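Local atomic coordinates of transcription factor TAU 138 KDA subunit (Saccharomyces cerevisiae, PDB entry 5AIM), a protein that forms part of TFIIIC, binding boxB promoter DNA of tRNA and similar genes so that RNA polymerase III can be recruited. Residues Val85-Asp88 against Ala89-Tyr93. Residues are numbered along the deposited sequence; the frame is centred on the assembly and turned at random. Where two conformers were deposited one is given.
Sequences VGED and AIQRY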
ATOM      1  N   VAL A  85       3.062 -13.079  -1.748  1.00 25.28           N
ATOM      2  CA  VAL A  85       3.002 -13.311  -0.306  1.00 25.97           C
ATOM      3  C   VAL A  85       2.316 -14.636   0.047  1.00 26.90           C
ATOM      4  O   VAL A  85       2.627 -15.251   1.071  1.00 29.82           O
ATOM      5  CB  VAL A  85       2.301 -12.142   0.424  1.00 29.01           C
ATOM      6  CG1 VAL A  85       0.805 -12.101   0.096  1.00 24.21           C
ATOM      7  CG2 VAL A  85       2.530 -12.234   1.930  1.00 27.98           C
ATOM      8  N   GLY A  86       1.391 -15.073  -0.799  1.00 26.27           N
ATOM      9  CA  GLY A  86       0.681 -16.325  -0.585  1.00 26.39           C
ATOM     10  C   GLY A  86      -0.692 -16.123   0.037  1.00 26.73           C
ATOM     11  O   GLY A  86      -0.865 -15.300   0.936  1.00 25.91           O
ATOM     12  N   GLU A  87      -1.669 -16.892  -0.427  1.00 31.14           N
ATOM     13  CA  GLU A  87      -3.050 -16.711   0.012  0.54 28.37           C
ATOM     14  C   GLU A  87      -3.236 -17.084   1.481  1.00 28.55           C
ATOM     15  O   GLU A  87      -4.123 -16.556   2.155  1.00 29.51           O
ATOM     16  CB  GLU A  87      -4.005 -17.532  -0.855  0.54 33.49           C
ATOM     17  CG  GLU A  87      -5.474 -17.267  -0.558  0.54 34.49           C
ATOM     18  CD  GLU A  87      -5.890 -15.842  -0.855  0.54 30.31           C
ATOM     19  OE1 GLU A  87      -5.332 -15.238  -1.796  0.54 37.79           O
ATOM     20  OE2 GLU A  87      -6.775 -15.327  -0.144  0.54 30.67           O
ATOM     21  N   ASP A  88      -2.401 -17.989   1.980  1.00 30.32           N
ATOM     22  CA  ASP A  88      -2.454 -18.352   3.392  1.00 31.89           C
ATOM     23  C   ASP A  88      -2.239 -17.114   4.269  1.00 27.55           C
ATOM     24  O   ASP A  88      -2.993 -16.869   5.219  1.00 30.77           O
ATOM     25  CB  ASP A  88      -1.409 -19.421   3.716  1.00 47.09           C
ATOM     26  CG  ASP A  88      -1.406 -19.806   5.183  1.00 99.55           C
ATOM     27  OD1 ASP A  88      -2.244 -20.644   5.579  1.00 79.47           O
ATOM     28  OD2 ASP A  88      -0.568 -19.273   5.939  1.00 88.75           O
ATOM     29  N   ALA A  89      -1.221 -16.326   3.932  1.00 27.59           N
ATOM     30  CA  ALA A  89      -0.915 -15.107   4.673  1.00 25.04           C
ATOM     31  C   ALA A  89      -2.044 -14.085   4.563  1.00 23.48           C
ATOM     32  O   ALA A  89      -2.403 -13.421   5.540  1.00 25.63           O
ATOM     33  CB  ALA A  89       0.382 -14.508   4.164  1.00 24.88           C
ATOM     34  N   ILE A  90      -2.617 -13.974   3.368  1.00 22.97           N
ATOM     35  CA  ILE A  90      -3.714 -13.046   3.148  1.00 23.15           C
ATOM     36  C   ILE A  90      -4.901 -13.440   4.034  1.00 23.79           C
ATOM     37  O   ILE A  90      -5.460 -12.600   4.754  1.00 24.86           O
ATOM     38  CB  ILE A  90      -4.128 -13.001   1.654  1.00 23.63           C
ATOM     39  CG1 ILE A  90      -2.974 -12.451   0.806  1.00 25.59           C
ATOM     40  CG2 ILE A  90      -5.375 -12.134   1.456  1.00 28.40           C
ATOM     41  CD1 ILE A  90      -3.202 -12.552  -0.694  1.00 29.04           C
ATOM     42  N   GLN A  91      -5.277 -14.715   3.995  1.00 25.46           N
ATOM     43  CA  GLN A  91      -6.404 -15.172   4.799  1.00 27.24           C
ATOM     44  C   GLN A  91      -6.113 -15.067   6.293  1.00 27.75           C
ATOM     45  O   GLN A  91      -7.001 -14.710   7.073  1.00 29.87           O
ATOM     46  CB  GLN A  91      -6.808 -16.597   4.416  1.00 29.81           C
ATOM     47  CG  GLN A  91      -7.398 -16.702   3.017  1.00 39.72           C
ATOM     48  CD  GLN A  91      -8.613 -15.811   2.814  1.00 72.00           C
ATOM     49  OE1 GLN A  91      -9.339 -15.505   3.761  1.00 42.11           O
ATOM     50  NE2 GLN A  91      -8.837 -15.390   1.575  1.00 53.54           N
ATOM     51  N   ARG A  92      -4.872 -15.353   6.693  1.00 27.61           N
ATOM     52  CA  ARG A  92      -4.488 -15.192   8.096  1.00 29.40           C
ATOM     53  C   ARG A  92      -4.658 -13.738   8.527  1.00 26.88           C
ATOM     54  O   ARG A  92      -5.195 -13.452   9.605  1.00 29.04           O
ATOM     55  CB  ARG A  92      -3.049 -15.662   8.338  1.00 33.65           C
ATOM     56  CG  ARG A  92      -2.944 -17.121   8.758  1.00 43.76           C
ATOM     57  CD  ARG A  92      -1.537 -17.495   9.220  1.00 44.96           C
ATOM     58  NE  ARG A  92      -0.628 -17.751   8.102  1.00 81.28           N
ATOM     59  CZ  ARG A  92       0.271 -16.889   7.631  1.00101.84           C
ATOM     60  NH1 ARG A  92       0.415 -15.682   8.169  1.00 74.55           N
ATOM     61  NH2 ARG A  92       1.040 -17.242   6.610  1.00 70.44           N
ATOM     62  N   TYR A  93      -4.219 -12.819   7.674  1.00 24.82           N
ATOM     63  CA  TYR A  93      -4.396 -11.398   7.957  1.00 26.25           C
ATOM     64  C   TYR A  93      -5.885 -11.024   8.040  1.00 25.91           C
ATOM     65  O   TYR A  93      -6.303 -10.339   8.973  1.00 26.42           O
ATOM     66  CB  TYR A  93      -3.682 -10.549   6.903  1.00 21.96           C
ATOM     67  CG  TYR A  93      -3.826  -9.054   7.103  1.00 20.77           C
ATOM     68  CD1 TYR A  93      -2.950  -8.352   7.923  1.00 21.83           C
ATOM     69  CD2 TYR A  93      -4.827  -8.344   6.456  1.00 22.05           C
ATOM     70  CE1 TYR A  93      -3.081  -6.982   8.098  1.00 24.55           C
ATOM     71  CE2 TYR A  93      -4.962  -6.976   6.624  1.00 23.16           C
ATOM     72  CZ  TYR A  93      -4.090  -6.302   7.443  1.00 23.70           C
ATOM     73  OH  TYR A  93      -4.234  -4.942   7.608  1.00 24.78           O
TER
HETATM   74  O   HOH W   1       1.310 -17.394   2.450  1.00 44.58           O
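Val85, Ala89 and Ile90 meet in a local contact at the N-cap of the C-terminal helix 87-96 of this extended winged-helix domain, and the first helical turn adds i to i+4 pairs, Glu87 with Gln91 and Asp88 with Arg92. Gly86 is the N-cap residue; its carbonyl O accepts Ile90 N at 3.3 Å, in the carbonyl plane, while a water bridges Val85 O and Ala89 N. Val85 sets one methyl against each partner: CG2 meets Ala89 CB at 3.8 Å and CG1 lies 3.9 Å from Ile90 CG1, which stands anti to its own carbonyl carbon (chi1 -64°). Ile90 also packs on Val28 of strand 28-30. Cutting Ile90 back to an alanine would probably take away the partner of Val85 CG1 and part of the cover on Val28, opening a gap between helix and sheet. In the Glu87 conformer given, a bend at chi2 (63°) brings OE2 to Gln91 NE2 at 2.7 Å, nearly along the carboxylate C-O direction; the same oxygen makes a salt bridge to Arg70. Asp88 and Arg92 form a salt bridge gripped side-on, OD2 alone taking both Arg92 NE (2.6 Å) and Arg92 NH2 (2.7 Å), the former from above the carboxylate plane, with the two flat groups turned 54° apart. Two acidic residues in the opening turn would probably interact favourably with the helix dipole, their charges probably offset by Arg70 and Arg92.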